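Local structure of kojibiose phosphorylase (Gut metagenome, 6W0P) at residues Lys6-Thr11 / Ile16-Phe21; Glu30-Leu35 / Leu651-Tyr656; Asn657-Thr660 / Ile664-Thr667. The protein is a phosphorylase of glycosyl hydrolase family 65, with a beta-sandwich N-terminal domain, a helical central catalytic domain and a small C-terminal domain. One frame throughout, in Å; residues are numbered along the deposited sequence.

Contact 1: Lys6-Thr11 / Ile16-Phe21; sequences KRYLET and IVENNF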
loop_
_atom_site.group_PDB
_atom_site.type_symbol
_atom_site.label_atom_id
_atom_site.label_comp_id
_atom_site.label_asym_id
_atom_site.label_seq_id
_atom_site.Cartn_x
_atom_site.Cartn_y
_atom_site.Cartn_z
ATOM N N LYS A 6 -33.413 -5.276 10.042
ATOM C CA LYS A 6 -33.570 -5.043 11.499
ATOM C C LYS A 6 -34.625 -3.950 11.658
ATOM O O LYS A 6 -34.270 -2.757 11.818
ATOM C CB LYS A 6 -32.229 -4.681 12.150
ATOM C CG LYS A 6 -31.295 -5.861 12.430
ATOM C CD LYS A 6 -30.697 -6.499 11.190
ATOM C CE LYS A 6 -29.833 -5.539 10.399
ATOM N NZ LYS A 6 -29.256 -6.168 9.187
ATOM N N ARG A 7 -35.880 -4.360 11.572
ATOM C CA ARG A 7 -37.073 -3.484 11.583
ATOM C C ARG A 7 -37.383 -3.115 13.040
ATOM O O ARG A 7 -37.941 -3.964 13.740
ATOM C CB ARG A 7 -38.238 -4.245 10.944
ATOM C CG ARG A 7 -39.584 -3.551 11.079
ATOM C CD ARG A 7 -39.588 -2.224 10.349
ATOM N NE ARG A 7 -39.252 -2.427 8.947
ATOM C CZ ARG A 7 -40.126 -2.684 7.963
ATOM N NH1 ARG A 7 -41.427 -2.745 8.199
ATOM N NH2 ARG A 7 -39.677 -2.859 6.730
ATOM N N TYR A 8 -37.030 -1.908 13.487
ATOM C CA TYR A 8 -37.351 -1.426 14.853
ATOM C C TYR A 8 -38.156 -0.124 14.796
ATOM O O TYR A 8 -38.628 0.283 15.897
ATOM C CB TYR A 8 -36.092 -1.229 15.693
ATOM C CG TYR A 8 -35.265 0.005 15.393
ATOM C CD1 TYR A 8 -34.430 0.061 14.291
ATOM C CD2 TYR A 8 -35.277 1.099 16.239
ATOM C CE1 TYR A 8 -33.635 1.170 14.034
ATOM C CE2 TYR A 8 -34.494 2.219 15.996
ATOM C CZ TYR A 8 -33.672 2.258 14.884
ATOM O OH TYR A 8 -32.890 3.356 14.630
ATOM N N LEU A 9 -38.348 0.472 13.610
ATOM C CA LEU A 9 -39.058 1.776 13.467
ATOM C C LEU A 9 -40.489 1.545 12.982
ATOM O O LEU A 9 -40.716 0.635 12.182
ATOM C CB LEU A 9 -38.261 2.701 12.540
ATOM C CG LEU A 9 -36.910 3.124 13.119
ATOM C CD1 LEU A 9 -36.092 3.904 12.109
ATOM C CD2 LEU A 9 -37.091 3.958 14.374
ATOM N N GLU A 10 -41.427 2.331 13.489
ATOM C CA GLU A 10 -42.840 2.298 13.040
ATOM C C GLU A 10 -42.912 2.697 11.559
ATOM O O GLU A 10 -42.091 3.529 11.082
ATOM C CB GLU A 10 -43.720 3.216 13.882
ATOM C CG GLU A 10 -43.762 2.841 15.354
ATOM C CD GLU A 10 -43.870 1.354 15.662
ATOM O OE1 GLU A 10 -43.094 0.865 16.498
ATOM O OE2 GLU A 10 -44.720 0.681 15.045
ATOM N N THR A 11 -43.877 2.098 10.873
ATOM C CA THR A 11 -44.217 2.321 9.452
ATOM C C THR A 11 -45.353 3.333 9.354
ATOM O O THR A 11 -46.483 2.964 9.686
ATOM C CB THR A 11 -44.612 1.004 8.790
ATOM O OG1 THR A 11 -43.467 0.164 8.908
ATOM C CG2 THR A 11 -44.973 1.188 7.337
ATOM N N ILE A 16 -40.962 9.084 10.313
ATOM C CA ILE A 16 -40.199 7.973 10.932
ATOM C C ILE A 16 -40.474 8.108 12.424
ATOM O O ILE A 16 -40.321 9.258 12.974
ATOM C CB ILE A 16 -38.703 8.051 10.587
ATOM C CG1 ILE A 16 -38.440 8.326 9.101
ATOM C CG2 ILE A 16 -37.989 6.795 11.037
ATOM C CD1 ILE A 16 -39.093 7.320 8.149
ATOM N N VAL A 17 -40.919 7.033 13.053
ATOM C CA VAL A 17 -41.251 7.025 14.502
ATOM C C VAL A 17 -40.475 5.897 15.176
ATOM O O VAL A 17 -40.548 4.744 14.677
ATOM C CB VAL A 17 -42.768 6.904 14.727
ATOM C CG1 VAL A 17 -43.111 6.863 16.220
ATOM C CG2 VAL A 17 -43.484 8.059 14.065
ATOM N N GLU A 18 -39.774 6.218 16.267
ATOM C CA GLU A 18 -39.215 5.206 17.207
ATOM C C GLU A 18 -40.118 5.170 18.444
ATOM O O GLU A 18 -40.246 6.196 19.085
ATOM C CB GLU A 18 -37.760 5.506 17.581
ATOM C CG GLU A 18 -37.099 4.381 18.374
ATOM C CD GLU A 18 -35.730 4.696 18.967
ATOM O OE1 GLU A 18 -35.291 5.885 18.911
ATOM O OE2 GLU A 18 -35.082 3.735 19.444
ATOM N N ASN A 19 -40.783 4.047 18.681
ATOM C CA ASN A 19 -41.660 3.797 19.856
ATOM C C ASN A 19 -40.795 3.119 20.922
ATOM O O ASN A 19 -40.370 1.980 20.681
ATOM C CB ASN A 19 -42.854 2.896 19.507
ATOM C CG ASN A 19 -44.079 3.627 18.995
ATOM O OD1 ASN A 19 -44.069 4.849 18.844
ATOM N ND2 ASN A 19 -45.142 2.887 18.711
ATOM N N ASN A 20 -40.530 3.805 22.035
ATOM C CA ASN A 20 -39.553 3.361 23.067
ATOM C C ASN A 20 -38.129 3.589 22.543
ATOM O O ASN A 20 -37.924 3.545 21.311
ATOM C CB ASN A 20 -39.739 1.895 23.482
ATOM C CG ASN A 20 -41.141 1.602 23.976
ATOM O OD1 ASN A 20 -41.722 2.378 24.743
ATOM N ND2 ASN A 20 -41.685 0.472 23.547
ATOM N N PHE A 21 -37.195 3.837 23.465
ATOM C CA PHE A 21 -35.753 3.974 23.169
ATOM C C PHE A 21 -35.182 2.579 23.000
ATOM O O PHE A 21 -35.436 1.791 23.900
ATOM C CB PHE A 21 -35.010 4.693 24.289
ATOM C CG PHE A 21 -33.539 4.902 24.018
ATOM C CD1 PHE A 21 -33.096 5.336 22.771
ATOM C CD2 PHE A 21 -32.593 4.682 25.012
ATOM C CE1 PHE A 21 -31.744 5.528 22.529
ATOM C CE2 PHE A 21 -31.239 4.888 24.767
ATOM C CZ PHE A 21 -30.822 5.322 23.531
HETATM O O HOH W 1 -40.394 1.737 16.972
#
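Tyr8 meets Glu18 beside the N-terminal beta hairpin, in which strand 10-11 runs antiparallel to strand 15-19. The carboxylate comes to the edge of the ring, with Glu18 OE2 3.8 Å from Tyr8 CE2. The ring and carboxylate planes stand almost perpendicular, 84° apart. OE2 meets a ring carbon here, so this is packing. The polar ends have partners outside the two segments: Tyr8 OH bonds to Ser29 OG, Glu18 OE1 to Arg115 in a salt bridge, and Glu18 OE2 to His22 ND1. With Tyr8 CG between the backbone N and the carbonyl carbon (chi1 76°), one ring face of Tyr8 lies over Leu9 CG, 3.7 Å from the ring plane.

Leu9 divides its two methyls between two residues of the facing strand. Leu9 CD1 touches Ile16 CG2 at 3.6 Å. Leu9 CD2 rests on Glu18 CB, also at 3.6 Å.

Glu10 N donates to Val17 O at 2.8 Å, the one direct hydrogen bond between the segments. The Glu10 side chain bends at chi2 (-42°) and crosses Asn19 at about a right angle. Glu10 OE1 lies 3.6 Å from Asn19 ND2, too long for a hydrogen bond, so the two groups only pack. A water closes this end. It accepts from Asn19 N and donates to Glu10 OE1.

Strand 15-19 also pairs with strand 109-118, through Ile16 with Leu117 and Glu18 with Arg115. The hairpin thus forms the margin of the large antiparallel sheet of the N-terminal domain. Helix 26-32 packs on Tyr8 and Leu9 through Ile32, and helix 308-324 reaches Ile16 through Gln312 and Tyr316.

Contact 2: Glu30-Leu35 / Leu651-Tyr656; sequences ESIFSL and LDLDDY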
loop_
_atom_site.group_PDB
_atom_site.type_symbol
_atom_site.label_atom_id
_atom_site.label_comp_id
_atom_site.label_asym_id
_atom_site.label_seq_id
_atom_site.Cartn_x
_atom_site.Cartn_y
_atom_site.Cartn_z
ATOM N N GLU A 30 -29.504 8.006 15.486
ATOM C CA GLU A 30 -28.712 9.235 15.227
ATOM C C GLU A 30 -28.562 9.447 13.708
ATOM O O GLU A 30 -28.692 10.608 13.240
ATOM C CB GLU A 30 -27.318 9.144 15.854
ATOM C CG GLU A 30 -27.279 9.272 17.368
ATOM C CD GLU A 30 -25.876 9.263 17.972
ATOM O OE1 GLU A 30 -24.907 8.887 17.259
ATOM O OE2 GLU A 30 -25.747 9.622 19.163
ATOM N N SER A 31 -28.239 8.392 12.952
ATOM C CA SER A 31 -27.958 8.511 11.498
ATOM C C SER A 31 -29.275 8.780 10.745
ATOM O O SER A 31 -29.380 9.773 10.017
ATOM C CB SER A 31 -27.248 7.279 10.990
ATOM O OG SER A 31 -25.975 7.123 11.599
ATOM N N ILE A 32 -30.273 7.955 11.012
ATOM C CA ILE A 32 -31.560 7.900 10.268
ATOM C C ILE A 32 -32.300 9.213 10.451
ATOM O O ILE A 32 -32.861 9.732 9.464
ATOM C CB ILE A 32 -32.393 6.689 10.730
ATOM C CG1 ILE A 32 -31.758 5.388 10.236
ATOM C CG2 ILE A 32 -33.847 6.841 10.295
ATOM C CD1 ILE A 32 -32.452 4.134 10.716
ATOM N N PHE A 33 -32.309 9.718 11.679
ATOM C CA PHE A 33 -33.128 10.889 12.066
ATOM C C PHE A 33 -32.344 12.184 11.840
ATOM O O PHE A 33 -32.804 13.221 12.312
ATOM C CB PHE A 33 -33.594 10.747 13.513
ATOM C CG PHE A 33 -34.692 9.740 13.728
ATOM C CD1 PHE A 33 -34.419 8.384 13.762
ATOM C CD2 PHE A 33 -35.988 10.155 13.955
ATOM C CE1 PHE A 33 -35.429 7.457 13.998
ATOM C CE2 PHE A 33 -37.003 9.226 14.146
ATOM C CZ PHE A 33 -36.717 7.879 14.209
ATOM N N SER A 34 -31.204 12.125 11.153
ATOM C CA SER A 34 -30.333 13.296 10.871
ATOM C C SER A 34 -31.142 14.370 10.135
ATOM O O SER A 34 -31.933 14.025 9.211
ATOM C CB SER A 34 -29.112 12.920 10.054
ATOM O OG SER A 34 -28.233 12.064 10.779
ATOM N N LEU A 35 -30.917 15.632 10.503
ATOM C CA LEU A 35 -31.415 16.801 9.736
ATOM C C LEU A 35 -30.262 17.350 8.894
ATOM O O LEU A 35 -29.079 17.164 9.271
ATOM C CB LEU A 35 -31.938 17.869 10.705
ATOM C CG LEU A 35 -33.106 17.456 11.595
ATOM C CD1 LEU A 35 -33.533 18.619 12.481
ATOM C CD2 LEU A 35 -34.264 16.975 10.760
ATOM N N LEU A 651 -32.715 0.359 2.856
ATOM C CA LEU A 651 -31.342 -0.059 3.203
ATOM C C LEU A 651 -30.930 0.586 4.530
ATOM O O LEU A 651 -30.405 -0.156 5.396
ATOM C CB LEU A 651 -30.363 0.285 2.080
ATOM C CG LEU A 651 -28.977 -0.340 2.256
ATOM C CD1 LEU A 651 -28.457 -0.874 0.936
ATOM C CD2 LEU A 651 -27.983 0.665 2.825
ATOM N N ASP A 652 -31.157 1.896 4.709
ATOM C CA ASP A 652 -30.827 2.604 5.986
ATOM C C ASP A 652 -31.900 2.353 7.069
ATOM O O ASP A 652 -31.524 2.017 8.223
ATOM C CB ASP A 652 -30.575 4.087 5.726
ATOM C CG ASP A 652 -29.269 4.269 4.982
ATOM O OD1 ASP A 652 -28.235 3.737 5.471
ATOM O OD2 ASP A 652 -29.290 4.875 3.914
ATOM N N LEU A 653 -33.193 2.510 6.772
ATOM C CA LEU A 653 -34.225 2.396 7.847
ATOM C C LEU A 653 -34.087 1.053 8.579
ATOM O O LEU A 653 -34.228 1.030 9.819
ATOM C CB LEU A 653 -35.620 2.559 7.253
ATOM C CG LEU A 653 -35.960 3.956 6.750
ATOM C CD1 LEU A 653 -37.278 3.936 6.039
ATOM C CD2 LEU A 653 -36.014 4.970 7.880
ATOM N N ASP A 654 -33.864 -0.035 7.841
ATOM C CA ASP A 654 -33.783 -1.395 8.429
ATOM C C ASP A 654 -32.324 -1.887 8.409
ATOM O O ASP A 654 -32.139 -3.112 8.651
ATOM C CB ASP A 654 -34.748 -2.354 7.707
ATOM C CG ASP A 654 -36.191 -1.868 7.611
ATOM O OD1 ASP A 654 -36.678 -1.226 8.564
ATOM O OD2 ASP A 654 -36.826 -2.130 6.577
ATOM N N ASP A 655 -31.348 -1.032 8.080
ATOM C CA ASP A 655 -29.889 -1.268 8.321
ATOM C C ASP A 655 -29.422 -2.597 7.688
ATOM O O ASP A 655 -28.779 -3.414 8.409
ATOM C CB ASP A 655 -29.609 -1.242 9.837
ATOM C CG ASP A 655 -28.148 -1.125 10.282
ATOM O OD1 ASP A 655 -27.247 -0.848 9.425
ATOM O OD2 ASP A 655 -27.901 -1.295 11.511
ATOM N N TYR A 656 -29.706 -2.844 6.400
ATOM C CA TYR A 656 -29.339 -4.108 5.704
ATOM C C TYR A 656 -27.809 -4.312 5.642
ATOM O O TYR A 656 -27.387 -5.510 5.608
ATOM C CB TYR A 656 -29.953 -4.172 4.297
ATOM C CG TYR A 656 -31.406 -4.596 4.253
ATOM C CD1 TYR A 656 -32.434 -3.707 4.535
ATOM C CD2 TYR A 656 -31.760 -5.885 3.895
ATOM C CE1 TYR A 656 -33.766 -4.090 4.450
ATOM C CE2 TYR A 656 -33.084 -6.291 3.816
ATOM C CZ TYR A 656 -34.091 -5.387 4.091
ATOM O OH TYR A 656 -35.390 -5.788 4.046
#
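Ile32 overlaps the backbone of Asp652 and Leu653, where the last turn of helix 26-32 meets a type I beta turn spanning Asp652 to Asp655. The contact joins a helix in the N-terminal family region to a loop of the central catalytic domain, which in this family is an (alpha/alpha)6 barrel. More than six hundred residues separate the two segments in sequence.

The Ile32 side chain points at the loop and carries its whole half of the contact. Ile32 CG1 lies anti to the carbonyl carbon (chi1 -71°), and the chain is extended beyond it (chi2 176°). This brings the terminal methyl up to two peptide carbonyls. Ile32 CD1 is 3.4 Å from Asp652 O. The same CD1 lies 3.7 Å from Leu653 O. These are contacts of a methyl with carbonyl oxygens, and no hydrogen bond links the segments. The other branch meets a side chain: Ile32 CG2 touches Leu653 CD2 at 3.7 Å, and the two side chains cross at about a right angle. Leu653 also packs on Ile16 of strand 15-19.

Backbone bonds within the loop include Tyr656 N to Leu651 O, at 3.0 Å. Asp655, the last residue of the turn, has a positive phi (55°). On the helix side, Ile32 O is hydrogen-bonded to Tyr316 OH of helix 308-324. One carbonyl under the Ile32 methyl has a second role: Asp652 O accepts a weak bond from Asp655 N at 3.1 Å.

Contact 3: Asn657-Thr660 / Ile664-Thr667; sequences NNNT and IHMT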
loop_
_atom_site.group_PDB
_atom_site.type_symbol
_atom_site.label_atom_id
_atom_site.label_comp_id
_atom_site.label_asym_id
_atom_site.label_seq_id
_atom_site.Cartn_x
_atom_site.Cartn_y
_atom_site.Cartn_z
ATOM N N ASN A 657 -27.006 -3.228 5.599
ATOM C CA ASN A 657 -25.528 -3.290 5.510
ATOM C C ASN A 657 -24.891 -3.396 6.914
ATOM O O ASN A 657 -23.646 -3.542 6.989
ATOM C CB ASN A 657 -24.971 -2.105 4.709
ATOM C CG ASN A 657 -25.108 -2.253 3.201
ATOM O OD1 ASN A 657 -25.811 -3.130 2.710
ATOM N ND2 ASN A 657 -24.410 -1.419 2.445
ATOM N N ASN A 658 -25.677 -3.236 7.985
ATOM C CA ASN A 658 -25.235 -3.288 9.401
ATOM C C ASN A 658 -24.263 -2.141 9.756
ATOM O O ASN A 658 -23.672 -2.214 10.827
ATOM C CB ASN A 658 -24.656 -4.661 9.762
ATOM C CG ASN A 658 -25.722 -5.740 9.824
ATOM O OD1 ASN A 658 -26.738 -5.592 10.499
ATOM N ND2 ASN A 658 -25.515 -6.816 9.091
ATOM N N ASN A 659 -24.161 -1.075 8.968
ATOM C CA ASN A 659 -23.253 0.064 9.287
ATOM C C ASN A 659 -23.992 1.410 9.135
ATOM O O ASN A 659 -23.333 2.433 8.946
ATOM C CB ASN A 659 -21.988 0.013 8.419
ATOM C CG ASN A 659 -22.307 0.228 6.942
ATOM O OD1 ASN A 659 -23.466 0.118 6.537
ATOM N ND2 ASN A 659 -21.304 0.545 6.130
ATOM N N THR A 660 -25.314 1.436 9.193
ATOM C CA THR A 660 -26.088 2.699 9.172
ATOM C C THR A 660 -25.773 3.485 10.445
ATOM O O THR A 660 -26.046 4.693 10.451
ATOM C CB THR A 660 -27.584 2.446 8.956
ATOM O OG1 THR A 660 -27.730 2.078 7.585
ATOM C CG2 THR A 660 -28.452 3.648 9.265
ATOM N N ILE A 664 -26.073 7.542 6.863
ATOM C CA ILE A 664 -26.981 7.059 5.786
ATOM C C ILE A 664 -26.108 6.858 4.542
ATOM O O ILE A 664 -24.996 7.476 4.484
ATOM C CB ILE A 664 -28.137 8.055 5.558
ATOM C CG1 ILE A 664 -27.655 9.408 5.023
ATOM C CG2 ILE A 664 -28.951 8.225 6.824
ATOM C CD1 ILE A 664 -28.775 10.389 4.814
ATOM N N HIS A 665 -26.568 6.023 3.615
ATOM C CA HIS A 665 -25.890 5.705 2.336
ATOM C C HIS A 665 -26.523 6.520 1.195
ATOM O O HIS A 665 -27.583 6.118 0.658
ATOM C CB HIS A 665 -25.972 4.210 2.063
ATOM C CG HIS A 665 -25.374 3.345 3.107
ATOM N ND1 HIS A 665 -25.969 3.155 4.311
ATOM C CD2 HIS A 665 -24.277 2.564 3.088
ATOM C CE1 HIS A 665 -25.259 2.302 5.009
ATOM N NE2 HIS A 665 -24.220 1.931 4.287
ATOM N N MET A 666 -25.863 7.612 0.833
ATOM C CA MET A 666 -26.430 8.659 -0.038
ATOM C C MET A 666 -26.695 8.058 -1.432
ATOM O O MET A 666 -27.783 8.255 -1.961
ATOM C CB MET A 666 -25.440 9.822 -0.097
ATOM C CG MET A 666 -26.072 11.187 -0.128
ATOM S SD MET A 666 -27.348 11.411 1.120
ATOM C CE MET A 666 -28.734 11.681 0.020
ATOM N N THR A 667 -25.740 7.330 -2.005
ATOM C CA THR A 667 -25.879 6.734 -3.364
ATOM C C THR A 667 -27.021 5.712 -3.357
ATOM O O THR A 667 -27.798 5.687 -4.307
ATOM C CB THR A 667 -24.588 6.089 -3.865
ATOM O OG1 THR A 667 -23.690 7.161 -4.089
ATOM C CG2 THR A 667 -24.773 5.342 -5.168
HETATM O O HOH W 2 -21.846 0.139 3.027
#
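His665 turns its ring toward Asn657, Asn659 and Thr660 across a tight loop of the catalytic domain. It occupies the N-cap position of helix 666-680.

Ile664 comes first along the second segment. Its CA is 5.6 Å from Thr660 CA, the nearest backbone approach. Its CB points away from segment 657-660, and the side chain packs on Tyr316 and Gln320 of helix 308-324.

His665 follows and does nearly all the touching. His665 NE2 gives Asn659 OD1 a weak hydrogen bond of 3.0 Å, bent to 126° at the hydrogen. The oxygen lies in the plane of the ring, at its edge, while the amide is tilted 44° from that plane. Asn659 is placed for this by its chi1 of 66°, which brings CG between the backbone N and the carbonyl carbon. Thr660 OG1 is at the ring edge too, 3.6 Å from His665 CE1. Asn657 ND2 comes obliquely, 3.8 Å from His665 NE2.

Polar atoms of the site also have partners beyond the loop: Asp652 OD1 is hydrogen-bonded to both His665 ND1 and Thr660 OG1, and Asn657 OD1 to Lys3 NZ.

A water joins the three polar groups. It accepts from Asn657 ND2 at 3.1 Å and from Asn659 ND2 at 3.2 Å. The single N-H of His665 NE2 is shared between Asn659 OD1 and this water, and both bonds are weak. The water oxygen lies in the ring plane, 3.2 Å from His665 NE2.

How the contacts relate
Contact 1 lies farthest from the chain centre and is partly buried. It lies on a hairpin at the sheet margin, with one direct backbone hydrogen bond. Contact 2 is buried, with a methyl against backbone carbonyls, one apolar side-chain pair and no hydrogen bond across. Contact 3 is nearest the centre, yet partly buried and polar. Waters link the segments in both 1 and 3. Contacts 2 and 3 share one loop, their centres about 7 Å apart. Asp652 joins them, as does Ser31 OG, hydrogen-bonded to Thr660 O. Contact 1 reaches the same loop through a salt bridge, Arg7 with Asp654, and hydrogen bonds from Lys6 NZ to Asp655 O and Asn658 OD1.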